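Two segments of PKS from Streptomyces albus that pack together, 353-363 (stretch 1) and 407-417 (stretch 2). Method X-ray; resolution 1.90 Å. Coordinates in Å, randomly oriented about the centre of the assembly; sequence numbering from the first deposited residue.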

# COMPACT_ATOMS: atom_id res chain seq x y z
N ALA A 353 -29.03 -20.89 8.57
CA ALA A 353 -30.09 -20.46 7.67
C ALA A 353 -30.29 -18.95 7.78
O ALA A 353 -29.44 -18.24 8.32
CB ALA A 353 -31.39 -21.22 7.97
N ALA A 354 -31.43 -18.48 7.28
CA ALA A 354 -31.69 -17.05 7.17
C ALA A 354 -31.75 -16.36 8.53
O ALA A 354 -32.26 -16.91 9.51
CB ALA A 354 -32.98 -16.81 6.40
N LEU A 355 -31.22 -15.14 8.58
CA LEU A 355 -31.42 -14.27 9.73
C LEU A 355 -32.82 -13.66 9.62
O LEU A 355 -33.46 -13.77 8.58
CB LEU A 355 -30.35 -13.18 9.78
CG LEU A 355 -28.89 -13.65 9.80
CD1 LEU A 355 -27.97 -12.46 9.84
CD2 LEU A 355 -28.62 -14.53 11.00
N ALA A 356 -33.28 -13.03 10.69
CA ALA A 356 -34.60 -12.41 10.70
C ALA A 356 -34.75 -11.37 9.59
O ALA A 356 -33.90 -10.48 9.45
CB ALA A 356 -34.87 -11.77 12.04
N PRO A 357 -35.82 -11.46 8.79
CA PRO A 357 -36.03 -10.43 7.76
C PRO A 357 -36.25 -9.04 8.34
O PRO A 357 -36.87 -8.90 9.39
CB PRO A 357 -37.28 -10.91 7.01
CG PRO A 357 -37.94 -11.86 7.93
CD PRO A 357 -36.84 -12.52 8.71
N GLY A 358 -35.74 -8.03 7.65
CA GLY A 358 -35.89 -6.65 8.06
C GLY A 358 -35.11 -6.29 9.31
O GLY A 358 -35.45 -5.32 9.97
N SER A 359 -34.06 -7.05 9.64
CA SER A 359 -33.34 -6.83 10.89
C SER A 359 -32.00 -6.09 10.73
O SER A 359 -31.38 -5.74 11.73
CB SER A 359 -33.09 -8.16 11.59
OG SER A 359 -32.26 -9.01 10.82
N CYS A 360 -31.55 -5.88 9.49
CA CYS A 360 -30.35 -5.07 9.25
C CYS A 360 -30.61 -4.02 8.17
O CYS A 360 -30.95 -4.34 7.04
CB CYS A 360 -29.15 -5.95 8.84
SG CYS A 360 -27.57 -5.06 8.66
N ALA A 361 -30.44 -2.76 8.53
CA ALA A 361 -30.61 -1.67 7.59
C ALA A 361 -29.48 -1.65 6.57
O ALA A 361 -28.34 -2.02 6.87
CB ALA A 361 -30.70 -0.35 8.32
N LEU A 362 -29.82 -1.20 5.37
CA LEU A 362 -28.91 -1.14 4.24
C LEU A 362 -29.05 0.23 3.59
O LEU A 362 -30.16 0.73 3.43
CB LEU A 362 -29.23 -2.27 3.24
CG LEU A 362 -28.34 -2.48 2.04
CD1 LEU A 362 -26.99 -3.05 2.44
CD2 LEU A 362 -29.04 -3.42 1.04
N GLY A 363 -27.93 0.85 3.21
CA GLY A 363 -28.00 2.16 2.60
C GLY A 363 -26.79 2.46 1.75
O GLY A 363 -25.82 1.70 1.75
N ASP A 407 -32.94 -10.07 -4.03
CA ASP A 407 -33.54 -11.07 -3.15
C ASP A 407 -33.46 -10.67 -1.66
O ASP A 407 -32.76 -11.32 -0.87
CB ASP A 407 -32.86 -12.42 -3.39
CG ASP A 407 -33.74 -13.59 -2.95
OD1 ASP A 407 -34.79 -13.35 -2.32
OD2 ASP A 407 -33.35 -14.74 -3.23
N PHE A 408 -34.18 -9.62 -1.28
CA PHE A 408 -34.18 -9.17 0.12
C PHE A 408 -34.70 -10.26 1.05
O PHE A 408 -34.18 -10.46 2.14
CB PHE A 408 -35.02 -7.88 0.29
CG PHE A 408 -34.34 -6.64 -0.22
CD1 PHE A 408 -33.24 -6.12 0.42
CD2 PHE A 408 -34.82 -5.98 -1.34
CE1 PHE A 408 -32.62 -4.97 -0.04
CE2 PHE A 408 -34.21 -4.83 -1.81
CZ PHE A 408 -33.10 -4.32 -1.16
N ALA A 409 -35.74 -10.96 0.60
CA ALA A 409 -36.40 -11.95 1.44
C ALA A 409 -35.48 -13.09 1.85
O ALA A 409 -35.74 -13.78 2.83
CB ALA A 409 -37.62 -12.50 0.73
N ALA A 410 -34.39 -13.29 1.12
CA ALA A 410 -33.45 -14.36 1.43
C ALA A 410 -32.53 -14.01 2.60
O ALA A 410 -31.71 -14.83 3.03
CB ALA A 410 -32.62 -14.69 0.20
N GLY A 411 -32.64 -12.78 3.10
CA GLY A 411 -31.72 -12.31 4.13
C GLY A 411 -32.34 -11.28 5.05
O GLY A 411 -33.55 -11.04 5.01
N PRO A 412 -31.50 -10.64 5.87
CA PRO A 412 -31.96 -9.71 6.91
C PRO A 412 -32.14 -8.25 6.45
O PRO A 412 -32.56 -7.41 7.25
CB PRO A 412 -30.85 -9.79 7.95
CG PRO A 412 -29.60 -9.97 7.10
CD PRO A 412 -30.04 -10.82 5.91
N PHE A 413 -31.81 -7.95 5.20
CA PHE A 413 -31.67 -6.56 4.79
C PHE A 413 -32.96 -5.88 4.36
O PHE A 413 -33.88 -6.51 3.84
CB PHE A 413 -30.63 -6.46 3.67
CG PHE A 413 -29.31 -7.00 4.09
CD1 PHE A 413 -28.55 -6.33 5.04
CD2 PHE A 413 -28.85 -8.21 3.59
CE1 PHE A 413 -27.35 -6.82 5.46
CE2 PHE A 413 -27.64 -8.72 4.03
CZ PHE A 413 -26.89 -8.02 4.96
N TYR A 414 -33.00 -4.59 4.61
CA TYR A 414 -34.05 -3.71 4.14
C TYR A 414 -33.42 -2.33 3.98
O TYR A 414 -32.46 -1.99 4.69
CB TYR A 414 -35.24 -3.67 5.13
CG TYR A 414 -34.96 -2.80 6.33
CD1 TYR A 414 -34.26 -3.28 7.43
CD2 TYR A 414 -35.40 -1.47 6.36
CE1 TYR A 414 -34.00 -2.46 8.54
CE2 TYR A 414 -35.15 -0.66 7.45
CZ TYR A 414 -34.45 -1.14 8.53
OH TYR A 414 -34.22 -0.31 9.59
N VAL A 415 -33.93 -1.54 3.05
CA VAL A 415 -33.39 -0.21 2.82
C VAL A 415 -34.04 0.80 3.76
O VAL A 415 -35.23 1.08 3.66
CB VAL A 415 -33.61 0.22 1.36
CG1 VAL A 415 -33.04 1.62 1.11
CG2 VAL A 415 -32.97 -0.80 0.41
N GLY A 416 -33.27 1.34 4.70
CA GLY A 416 -33.78 2.34 5.63
C GLY A 416 -33.95 3.68 4.94
O GLY A 416 -33.04 4.16 4.26
N THR A 417 -35.11 4.30 5.13
CA THR A 417 -35.41 5.58 4.49
C THR A 417 -35.81 6.66 5.51
O THR A 417 -36.42 7.66 5.13
CB THR A 417 -36.54 5.44 3.46
OG1 THR A 417 -37.70 4.91 4.10
CG2 THR A 417 -36.13 4.52 2.33
O HOH W 1 -34.94 -8.82 4.88
O HOH W 2 -30.56 2.98 4.97

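What joins the two backbones? Strands 360-363 and 413-415 run parallel, and the amides of one reach carbonyls of the other. Cys 360 N donates to Pro 412 O (2.9 Å), Tyr 414 N to Cys 360 O (3.2 Å), and, weakly, Leu 362 N to Tyr 414 O (2.8 Å). Beyond them a water donates to Leu 362 O and Gly 416 O, both at 2.8 Å from its oxygen.

Why do Cys 360 and Leu 362 both adopt t at chi1? Both project to the same face of the sheet as Phe 413 and Val 415. At -174°, chi1 of Cys 360 sets SG 3.7 Å from CE1 of Phe 413, whose own chi1 is m. Leu 362, with chi1 t and chi2 p, brings CD2 to 4.0 Å from CE1 of Phe 408, at the edge of that ring, and to 4.3 Å from CB of Phe 413. All but Phe 408 are buried, which suits their apolar side chains.

How does Tyr 414 use the other face? Its chi1 of 78° (p) lays the ring alongside stretch 1, with CD1 3.5 Å from Gly 358 O and OH 3.7 Å from CB of Ala 361. The small methyl of Ala 361 fits against the ring, CB lying 3.8 Å from CZ.

What shapes the approach to the strands? A type II turn from Ala 356 to Ser 359 places Gly 358 at a positive phi of 70°, which favours glycine. Ser 359, chi1 p, folds its hydroxyl back so that OG donates to Ala 356 O at 2.6 Å, tying the turn together. Buried Pro 412 packs its ring against this segment: its CB lies 3.9 Å from CB of Leu 355 and 3.3 Å from OG of Ser 359. Having no amide hydrogen, it contributes its carbonyl instead.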